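Local coordinates for acetylcholine-binding protein (PDB 2BJ0) that probably binds acetylcholine and related ligands as a soluble pentameric homologue of the extracellular domain of nicotinic receptors, at residues K79-D84 with K147-I152; V16-N21 with W56-Y61; N160-F165 with F170-A175. One frame throughout, in Å; residues are numbered along the deposited sequence.

Contact 1 of 3, residues K79-D84 with K147-I152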
loop_
_atom_site.group_PDB
_atom_site.type_symbol
_atom_site.label_atom_id
_atom_site.label_comp_id
_atom_site.label_asym_id
_atom_site.label_seq_id
_atom_site.Cartn_x
_atom_site.Cartn_y
_atom_site.Cartn_z
ATOM N N LYS A 79 2.447 18.704 4.464
ATOM C CA LYS A 79 2.748 20.129 4.243
ATOM C C LYS A 79 3.815 20.712 5.184
ATOM O O LYS A 79 4.280 21.816 4.964
ATOM C CB LYS A 79 1.473 20.973 4.327
ATOM C CG LYS A 79 0.502 20.650 3.172
ATOM C CD LYS A 79 1.180 20.865 1.846
ATOM C CE LYS A 79 0.588 19.947 0.773
ATOM N NZ LYS A 79 1.358 20.089 -0.490
ATOM N N MET A 80 4.199 19.981 6.214
ATOM C CA MET A 80 5.230 20.495 7.128
ATOM C C MET A 80 6.033 19.378 7.759
ATOM O O MET A 80 5.657 18.216 7.653
ATOM C CB MET A 80 4.573 21.342 8.206
ATOM C CG MET A 80 3.642 20.548 9.066
ATOM S SD MET A 80 3.179 21.468 10.553
ATOM C CE MET A 80 2.016 22.582 9.768
ATOM N N TRP A 81 7.161 19.713 8.376
ATOM C CA TRP A 81 7.888 18.738 9.151
ATOM C C TRP A 81 6.991 18.287 10.294
ATOM O O TRP A 81 6.316 19.120 10.917
ATOM C CB TRP A 81 9.145 19.382 9.715
ATOM C CG TRP A 81 9.951 18.463 10.564
ATOM C CD1 TRP A 81 10.953 17.657 10.151
ATOM C CD2 TRP A 81 9.825 18.262 11.979
ATOM N NE1 TRP A 81 11.466 16.960 11.217
ATOM C CE2 TRP A 81 10.777 17.306 12.350
ATOM C CE3 TRP A 81 8.968 18.782 12.976
ATOM C CZ2 TRP A 81 10.938 16.870 13.678
ATOM C CZ3 TRP A 81 9.128 18.358 14.301
ATOM C CH2 TRP A 81 10.102 17.412 14.633
ATOM N N THR A 82 7.004 16.978 10.572
ATOM C CA THR A 82 6.346 16.396 11.751
ATOM C C THR A 82 7.324 15.423 12.393
ATOM O O THR A 82 8.242 14.911 11.731
ATOM C CB THR A 82 5.010 15.659 11.403
ATOM O OG1 THR A 82 5.257 14.683 10.384
ATOM C CG2 THR A 82 3.981 16.627 10.778
ATOM N N PRO A 83 7.188 15.198 13.699
ATOM C CA PRO A 83 8.158 14.341 14.404
ATOM C C PRO A 83 8.228 12.936 13.807
ATOM O O PRO A 83 7.196 12.346 13.518
ATOM C CB PRO A 83 7.583 14.282 15.825
ATOM C CG PRO A 83 6.906 15.627 15.986
ATOM C CD PRO A 83 6.198 15.799 14.627
ATOM N N ASP A 84 9.430 12.397 13.656
ATOM C CA ASP A 84 9.579 11.018 13.196
ATOM C C ASP A 84 9.530 10.047 14.373
ATOM O O ASP A 84 10.461 9.280 14.580
ATOM C CB ASP A 84 10.871 10.852 12.393
ATOM C CG ASP A 84 12.125 11.080 13.239
ATOM O OD1 ASP A 84 12.052 11.936 14.171
ATOM O OD2 ASP A 84 13.193 10.436 13.064
ATOM N N LYS A 147 19.824 16.785 21.357
ATOM C CA LYS A 147 20.335 18.117 21.038
ATOM C C LYS A 147 19.412 18.849 20.081
ATOM O O LYS A 147 19.408 20.065 20.059
ATOM C CB LYS A 147 21.735 18.028 20.433
ATOM C CG LYS A 147 22.894 18.326 21.369
ATOM C CD LYS A 147 22.840 17.583 22.711
ATOM C CE LYS A 147 24.059 17.956 23.593
ATOM N NZ LYS A 147 23.830 17.737 25.072
ATOM N N GLN A 148 18.619 18.104 19.298
ATOM C CA GLN A 148 17.671 18.699 18.331
ATOM C C GLN A 148 16.211 18.536 18.745
ATOM O O GLN A 148 15.419 19.435 18.559
ATOM C CB GLN A 148 17.881 18.076 16.947
ATOM C CG GLN A 148 19.178 18.478 16.317
ATOM C CD GLN A 148 19.353 17.954 14.905
ATOM O OE1 GLN A 148 18.445 17.370 14.326
ATOM N NE2 GLN A 148 20.539 18.154 14.354
ATOM N N PHE A 149 15.885 17.396 19.349
ATOM C CA PHE A 149 14.512 16.969 19.576
ATOM C C PHE A 149 14.396 16.547 21.033
ATOM O O PHE A 149 14.841 15.472 21.391
ATOM C CB PHE A 149 14.302 15.759 18.679
ATOM C CG PHE A 149 12.900 15.233 18.594
ATOM C CD1 PHE A 149 12.330 14.505 19.627
ATOM C CD2 PHE A 149 12.212 15.304 17.378
ATOM C CE1 PHE A 149 11.063 13.963 19.514
ATOM C CE2 PHE A 149 10.951 14.729 17.240
ATOM C CZ PHE A 149 10.368 14.052 18.306
ATOM N N ALA A 150 13.805 17.387 21.879
ATOM C CA ALA A 150 13.650 17.011 23.282
ATOM C C ALA A 150 12.211 16.653 23.588
ATOM O O ALA A 150 11.320 17.409 23.272
ATOM C CB ALA A 150 14.142 18.141 24.193
ATOM N N LEU A 151 11.996 15.479 24.196
ATOM C CA LEU A 151 10.668 15.005 24.577
ATOM C C LEU A 151 10.333 15.500 25.964
ATOM O O LEU A 151 11.200 15.518 26.841
ATOM C CB LEU A 151 10.621 13.474 24.623
ATOM C CG LEU A 151 10.432 12.745 23.300
ATOM C CD1 LEU A 151 10.287 11.254 23.514
ATOM C CD2 LEU A 151 9.212 13.293 22.591
ATOM N N ILE A 152 9.081 15.900 26.150
ATOM C CA ILE A 152 8.579 16.295 27.455
ATOM C C ILE A 152 7.172 15.710 27.599
ATOM O O ILE A 152 6.476 15.458 26.598
ATOM C CB ILE A 152 8.580 17.859 27.644
ATOM C CG1 ILE A 152 7.681 18.552 26.623
ATOM C CG2 ILE A 152 10.019 18.451 27.584
ATOM C CD1 ILE A 152 7.601 20.084 26.790
#

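Contact 2 of 3, residues V16-N21 with W56-Y61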
loop_
_atom_site.group_PDB
_atom_site.type_symbol
_atom_site.label_atom_id
_atom_site.label_comp_id
_atom_site.label_asym_id
_atom_site.label_seq_id
_atom_site.Cartn_x
_atom_site.Cartn_y
_atom_site.Cartn_z
ATOM N N VAL A 16 13.404 19.189 7.211
ATOM C CA VAL A 16 14.337 19.423 8.326
ATOM C C VAL A 16 13.619 19.912 9.595
ATOM O O VAL A 16 12.702 20.717 9.523
ATOM C CB VAL A 16 15.468 20.407 7.887
ATOM C CG1 VAL A 16 16.334 20.881 9.063
ATOM C CG2 VAL A 16 16.362 19.755 6.838
ATOM N N ILE A 17 14.021 19.416 10.754
ATOM C CA ILE A 17 13.386 19.829 11.988
ATOM C C ILE A 17 13.501 21.355 12.059
ATOM O O ILE A 17 14.550 21.899 11.743
ATOM C CB ILE A 17 14.056 19.114 13.179
ATOM C CG1 ILE A 17 13.270 19.305 14.460
ATOM C CG2 ILE A 17 15.549 19.498 13.308
ATOM C CD1 ILE A 17 13.877 18.542 15.621
ATOM N N PRO A 18 12.422 22.045 12.407
ATOM C CA PRO A 18 12.445 23.500 12.491
ATOM C C PRO A 18 13.013 23.984 13.805
ATOM O O PRO A 18 12.302 24.063 14.804
ATOM C CB PRO A 18 10.974 23.883 12.379
ATOM C CG PRO A 18 10.224 22.721 12.846
ATOM C CD PRO A 18 11.092 21.504 12.731
ATOM N N LEU A 19 14.288 24.329 13.796
ATOM C CA LEU A 19 14.920 24.890 14.980
ATOM C C LEU A 19 15.158 26.394 14.838
ATOM O O LEU A 19 15.138 26.944 13.726
ATOM C CB LEU A 19 16.232 24.171 15.254
ATOM C CG LEU A 19 16.119 22.658 15.390
ATOM C CD1 LEU A 19 17.504 22.072 15.386
ATOM C CD2 LEU A 19 15.362 22.257 16.619
ATOM N N SER A 20 15.327 27.054 15.984
ATOM C CA SER A 20 15.908 28.409 16.047
ATOM C C SER A 20 16.883 28.438 17.221
ATOM O O SER A 20 16.647 27.759 18.235
ATOM C CB SER A 20 14.829 29.505 16.161
ATOM O OG SER A 20 14.037 29.367 17.337
ATOM N N ASN A 21 17.975 29.195 17.076
ATOM C CA ASN A 21 19.125 29.097 17.986
ATOM C C ASN A 21 19.770 27.687 17.898
ATOM O O ASN A 21 19.592 26.970 16.899
ATOM C CB ASN A 21 18.698 29.456 19.433
ATOM C CG ASN A 21 19.893 29.743 20.368
ATOM O OD1 ASN A 21 20.723 30.628 20.098
ATOM N ND2 ASN A 21 19.970 28.999 21.478
ATOM N N TRP A 56 4.159 20.734 19.301
ATOM C CA TRP A 56 5.398 21.490 19.271
ATOM C C TRP A 56 5.055 22.855 18.725
ATOM O O TRP A 56 3.960 23.050 18.256
ATOM C CB TRP A 56 6.488 20.773 18.461
ATOM C CG TRP A 56 6.182 20.677 17.014
ATOM C CD1 TRP A 56 6.649 21.487 16.021
ATOM C CD2 TRP A 56 5.285 19.760 16.398
ATOM N NE1 TRP A 56 6.115 21.111 14.809
ATOM C CE2 TRP A 56 5.284 20.038 15.010
ATOM C CE3 TRP A 56 4.494 18.701 16.867
ATOM C CZ2 TRP A 56 4.504 19.318 14.104
ATOM C CZ3 TRP A 56 3.729 17.972 15.940
ATOM C CH2 TRP A 56 3.743 18.296 14.590
ATOM N N LYS A 57 5.974 23.810 18.817
ATOM C CA LYS A 57 5.685 25.178 18.394
ATOM C C LYS A 57 6.759 25.696 17.459
ATOM O O LYS A 57 7.951 25.460 17.668
ATOM C CB LYS A 57 5.590 26.073 19.626
ATOM C CG LYS A 57 5.153 27.500 19.383
ATOM C CD LYS A 57 5.250 28.286 20.702
ATOM C CE LYS A 57 4.570 29.629 20.568
ATOM N NZ LYS A 57 4.321 30.164 21.926
ATOM N N VAL A 58 6.325 26.345 16.384
ATOM C CA VAL A 58 7.230 26.985 15.435
ATOM C C VAL A 58 6.768 28.435 15.292
ATOM O O VAL A 58 5.764 28.702 14.622
ATOM C CB VAL A 58 7.237 26.271 14.040
ATOM C CG1 VAL A 58 8.301 26.885 13.116
ATOM C CG2 VAL A 58 7.459 24.774 14.192
ATOM N N PRO A 59 7.448 29.354 15.978
ATOM C CA PRO A 59 7.100 30.781 15.926
ATOM C C PRO A 59 6.782 31.327 14.511
ATOM O O PRO A 59 5.730 31.928 14.308
ATOM C CB PRO A 59 8.334 31.433 16.546
ATOM C CG PRO A 59 8.659 30.414 17.691
ATOM C CD PRO A 59 8.584 29.106 16.891
ATOM N N TYR A 60 7.646 31.071 13.537
ATOM C CA TYR A 60 7.414 31.626 12.198
ATOM C C TYR A 60 6.074 31.194 11.524
ATOM O O TYR A 60 5.590 31.901 10.642
ATOM C CB TYR A 60 8.662 31.483 11.301
ATOM C CG TYR A 60 8.790 30.252 10.399
ATOM C CD1 TYR A 60 8.148 30.199 9.166
ATOM C CD2 TYR A 60 9.619 29.201 10.752
ATOM C CE1 TYR A 60 8.299 29.090 8.315
ATOM C CE2 TYR A 60 9.787 28.087 9.919
ATOM C CZ TYR A 60 9.122 28.044 8.699
ATOM O OH TYR A 60 9.288 26.948 7.884
ATOM N N TYR A 61 5.479 30.080 11.980
ATOM C CA TYR A 61 4.175 29.589 11.503
ATOM C C TYR A 61 3.026 30.524 11.854
ATOM O O TYR A 61 1.976 30.481 11.209
ATOM C CB TYR A 61 3.817 28.177 12.049
ATOM C CG TYR A 61 4.632 26.977 11.566
ATOM C CD1 TYR A 61 5.797 27.124 10.803
ATOM C CD2 TYR A 61 4.247 25.678 11.931
ATOM C CE1 TYR A 61 6.566 26.002 10.413
ATOM C CE2 TYR A 61 4.994 24.561 11.540
ATOM C CZ TYR A 61 6.140 24.723 10.794
ATOM O OH TYR A 61 6.860 23.601 10.428
#

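Contact 3 of 3, residues N160-F165 with F170-A175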
loop_
_atom_site.group_PDB
_atom_site.type_symbol
_atom_site.label_atom_id
_atom_site.label_comp_id
_atom_site.label_asym_id
_atom_site.label_seq_id
_atom_site.Cartn_x
_atom_site.Cartn_y
_atom_site.Cartn_z
ATOM N N ASN A 160 -3.240 10.331 32.804
ATOM C CA ASN A 160 -4.519 10.143 32.118
ATOM C C ASN A 160 -4.611 9.282 30.850
ATOM O O ASN A 160 -5.539 9.444 30.040
ATOM C CB ASN A 160 -5.199 11.479 31.921
ATOM C CG ASN A 160 -6.263 11.698 32.951
ATOM O OD1 ASN A 160 -7.235 10.918 33.045
ATOM N ND2 ASN A 160 -6.064 12.707 33.791
ATOM N N ILE A 161 -3.692 8.337 30.732
ATOM C CA ILE A 161 -3.631 7.397 29.597
ATOM C C ILE A 161 -4.901 6.547 29.450
ATOM O O ILE A 161 -5.379 6.318 28.328
ATOM C CB ILE A 161 -2.336 6.533 29.714
ATOM C CG1 ILE A 161 -1.128 7.461 29.849
ATOM C CG2 ILE A 161 -2.141 5.580 28.526
ATOM C CD1 ILE A 161 0.168 6.790 29.761
ATOM N N ALA A 162 -5.468 6.109 30.582
ATOM C CA ALA A 162 -6.638 5.206 30.570
ATOM C C ALA A 162 -8.020 5.862 30.429
ATOM O O ALA A 162 -9.033 5.162 30.353
ATOM C CB ALA A 162 -6.616 4.300 31.781
ATOM N N GLU A 163 -8.059 7.184 30.319
ATOM C CA GLU A 163 -9.302 7.928 30.334
ATOM C C GLU A 163 -10.395 7.358 29.405
ATOM O O GLU A 163 -11.555 7.225 29.817
ATOM C CB GLU A 163 -9.041 9.401 30.006
ATOM C CG GLU A 163 -10.197 10.303 30.419
ATOM C CD GLU A 163 -9.992 11.761 30.062
ATOM O OE1 GLU A 163 -8.867 12.170 29.702
ATOM O OE2 GLU A 163 -10.983 12.518 30.145
ATOM N N TYR A 164 -10.037 7.036 28.158
ATOM C CA TYR A 164 -11.040 6.589 27.181
ATOM C C TYR A 164 -11.041 5.080 26.926
ATOM O O TYR A 164 -11.679 4.601 25.981
ATOM C CB TYR A 164 -10.843 7.314 25.848
ATOM C CG TYR A 164 -10.911 8.819 25.892
ATOM C CD1 TYR A 164 -11.979 9.478 26.502
ATOM C CD2 TYR A 164 -9.926 9.590 25.289
ATOM C CE1 TYR A 164 -12.040 10.876 26.517
ATOM C CE2 TYR A 164 -9.977 10.976 25.307
ATOM C CZ TYR A 164 -11.033 11.603 25.925
ATOM O OH TYR A 164 -11.095 12.965 25.924
ATOM N N PHE A 165 -10.338 4.317 27.761
ATOM C CA PHE A 165 -10.194 2.891 27.532
ATOM C C PHE A 165 -11.554 2.168 27.581
ATOM O O PHE A 165 -12.367 2.435 28.469
ATOM C CB PHE A 165 -9.204 2.284 28.534
ATOM C CG PHE A 165 -8.920 0.840 28.286
ATOM C CD1 PHE A 165 -9.742 -0.152 28.828
ATOM C CD2 PHE A 165 -7.866 0.461 27.465
ATOM C CE1 PHE A 165 -9.505 -1.504 28.565
ATOM C CE2 PHE A 165 -7.611 -0.894 27.201
ATOM C CZ PHE A 165 -8.420 -1.876 27.763
ATOM N N PHE A 170 -10.963 -7.045 28.007
ATOM C CA PHE A 170 -9.879 -6.823 28.985
ATOM C C PHE A 170 -10.171 -5.721 29.976
ATOM O O PHE A 170 -10.851 -4.770 29.633
ATOM C CB PHE A 170 -8.563 -6.501 28.253
ATOM C CG PHE A 170 -8.190 -7.517 27.206
ATOM C CD1 PHE A 170 -7.614 -8.736 27.570
ATOM C CD2 PHE A 170 -8.444 -7.271 25.860
ATOM C CE1 PHE A 170 -7.294 -9.701 26.593
ATOM C CE2 PHE A 170 -8.113 -8.221 24.875
ATOM C CZ PHE A 170 -7.559 -9.430 25.240
ATOM N N ASP A 171 -9.638 -5.850 31.201
ATOM C CA ASP A 171 -9.664 -4.792 32.219
ATOM C C ASP A 171 -8.304 -4.115 32.179
ATOM O O ASP A 171 -7.300 -4.786 32.344
ATOM C CB ASP A 171 -9.779 -5.377 33.648
ATOM C CG ASP A 171 -11.169 -5.860 34.004
ATOM O OD1 ASP A 171 -12.173 -5.179 33.670
ATOM O OD2 ASP A 171 -11.353 -6.935 34.638
ATOM N N LEU A 172 -8.254 -2.804 31.989
ATOM C CA LEU A 172 -7.010 -2.100 32.143
ATOM C C LEU A 172 -6.814 -1.729 33.619
ATOM O O LEU A 172 -7.576 -0.939 34.162
ATOM C CB LEU A 172 -7.018 -0.831 31.304
ATOM C CG LEU A 172 -5.777 0.048 31.295
ATOM C CD1 LEU A 172 -4.547 -0.705 30.788
ATOM C CD2 LEU A 172 -6.079 1.231 30.404
ATOM N N LEU A 173 -5.777 -2.257 34.240
ATOM C CA LEU A 173 -5.551 -2.022 35.679
ATOM C C LEU A 173 -4.887 -0.692 35.978
ATOM O O LEU A 173 -5.310 0.007 36.885
ATOM C CB LEU A 173 -4.759 -3.190 36.313
ATOM C CG LEU A 173 -5.446 -4.544 36.064
ATOM C CD1 LEU A 173 -4.584 -5.730 36.463
ATOM C CD2 LEU A 173 -6.811 -4.612 36.722
ATOM N N SER A 174 -3.841 -0.340 35.224
ATOM C CA SER A 174 -3.099 0.915 35.426
ATOM C C SER A 174 -2.312 1.256 34.189
ATOM O O SER A 174 -2.086 0.396 33.343
ATOM C CB SER A 174 -2.089 0.752 36.542
ATOM O OG SER A 174 -1.306 -0.388 36.265
ATOM N N ALA A 175 -1.874 2.506 34.108
ATOM C CA ALA A 175 -1.104 2.983 32.977
ATOM C C ALA A 175 -0.402 4.245 33.388
ATOM O O ALA A 175 -1.027 5.150 33.926
ATOM C CB ALA A 175 -2.028 3.247 31.751
#

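Contact 1 of 3, residues K79-D84 with K147-I152
F149 lays one corner of its ring against both W81 and P83, and these two touches make up the close-packed part of the contact. P83 CB comes in at the rim of the phenyl ring, near its plane, and stands 3.7 Å from F149 CE2 and equally far from F149 CZ. W81 meets the same corner from another direction: its far benzo atom CH2 lies 3.8 Å from F149 CE2. F149 is at the indole's edge, whereas W81 approaches the phenyl ring obliquely, so the two rings do not stack. With CG anti to the backbone N (chi1 -172°), F149 reaches from the start of strand 149-153 across a gap of 8.6 Å between its CA and that of P83. Within the loop, P83 N lies 3.7 Å above one face of the indole of W81, toward its rim.

W81, T82, P83 and D84 form the WxPD motif characteristic of Cys-loop receptor ligand-binding domains. W81 also meets W56 edge-to-face, and its ring meets that of H144 with the planes at about 90°. The contact is looser at D84, whose OD1 is 4.3 Å from F149 CE2 and makes no bond to it. That carboxylate is instead held by S141, T143 and H144, while the backbone of D84 bonds with W142. On this flank another chain comes close: Q148 NE2 bonds to Q72 O of a neighbouring subunit and W81 packs on R101 of that chain, while K147 marks the solvent end.

Between these two segments the contact is made by carbon surfaces, with no hydrogen bond. The chemistry implies that the polar bonds of the motif's aspartate serve a different connection, tying it to residues 141-144, the region of binding loop B in this family.

Contact 2 of 3, residues V16-N21 with W56-Y61
V58 turns CG1 anti to its backbone N (chi1 -174°), which places CG2 anti to the carbonyl carbon and presents both methyls to P18. Here the loop after the N-terminal helix 4-12 folds against the end of strand 45-57, at one end of the immunoglobulin-like beta-sandwich of the ligand-binding domain. The proline ring and the valine cross at about a right angle. P18 CG makes the closest approach, 3.7 Å from V58 CG2, while P18 CB sits between the branches, 4.1 Å from V58 CG1 and the same from V58 CG2. The contact is small and apolar.

Beyond V58 the strand gives way to a 3-10 segment beginning at P59, and the bond from Y61 N to V58 O (3.0 Å) closes the turn. This brings the Y61 side chain back over the valine: V58 CB lies 3.4 Å above the centre of the phenol ring. V58 thus packs on the proline through its methyls and on the tyrosine face through CB, on adjacent sides. The Y61 ring in turn directs its edge at the face of Y60, whose side chain touches L6, Q9 and I10 of the N-terminal helix. The loop also faces another chain, for L19 O accepts a hydrogen bond from Q1 of a neighbouring subunit.

No polar bond crosses between 16-21 and 56-61. Even the tyrosine hydroxyl comes to the proline only as a neighbour, with Y61 OH 4.2 Å from P18 CG.

Contact 3 of 3, residues N160-F165 with F170-A175
A162 CB and L172 CD2 are pressed to 3.4 Å, tighter than usual for two carbons, where a pair of successive type I turns meets strand 170-183 of the beta-sandwich, outermost in its sheet within this chain. The turns run from N160 to E163 and from A162 to F165, and the second is closed by F165 N to A162 O at 3.0 Å. They put the F165 ring beneath L172, whose CB stands 3.7 Å from the ring centroid and 10° off its normal, a CH-pi contact. In the leucine, chi1 of -178° and chi2 of 60° together bring CD2 to 3.5 Å from F165 CD2, so one methyl touches both the alanine and the phenylalanine. At F165, an alanine would take away the ring face under L172 CB and the partner of its CD2, and is likely to open a gap beside the leucine. At the other end I161 CB packs on A175 CB at 3.9 Å; between L172 and A175, a classic beta bulge sets L173 and S174 both opposite A199.

The turns belong to the region called loop F in related receptors. Y164 OH bonds to S185 N of a neighbouring subunit, beside that chain's C186-C187 disulfide. Within the contact, F170 O lies in the plane of the phenyl ring at its edge, 3.7 Å from F165 CE1.

Overall arrangement
Contacts 1 and 2 form one continuous packed region: their centres are about 9 Å apart, W81 rests on I17 and P18, and both reach the large mixed sheet. Contact 3 lies on the other side of the chain's centre. Strand 149-153 of contact 1 is followed in the chain by strand 170-183 of contact 3, yet nearest atoms of the two contacts stay about 11 Å apart. Contacts 1 and 2 are buried, contact 3 only partly so, though it covers the most surface. All three are apolar across their segments, but aromatic edges and proline dominate the first, proline and valine the second, and a ring face under leucine the third. Contacts 1 and 2 both touch one neighbouring subunit, contact 3 another.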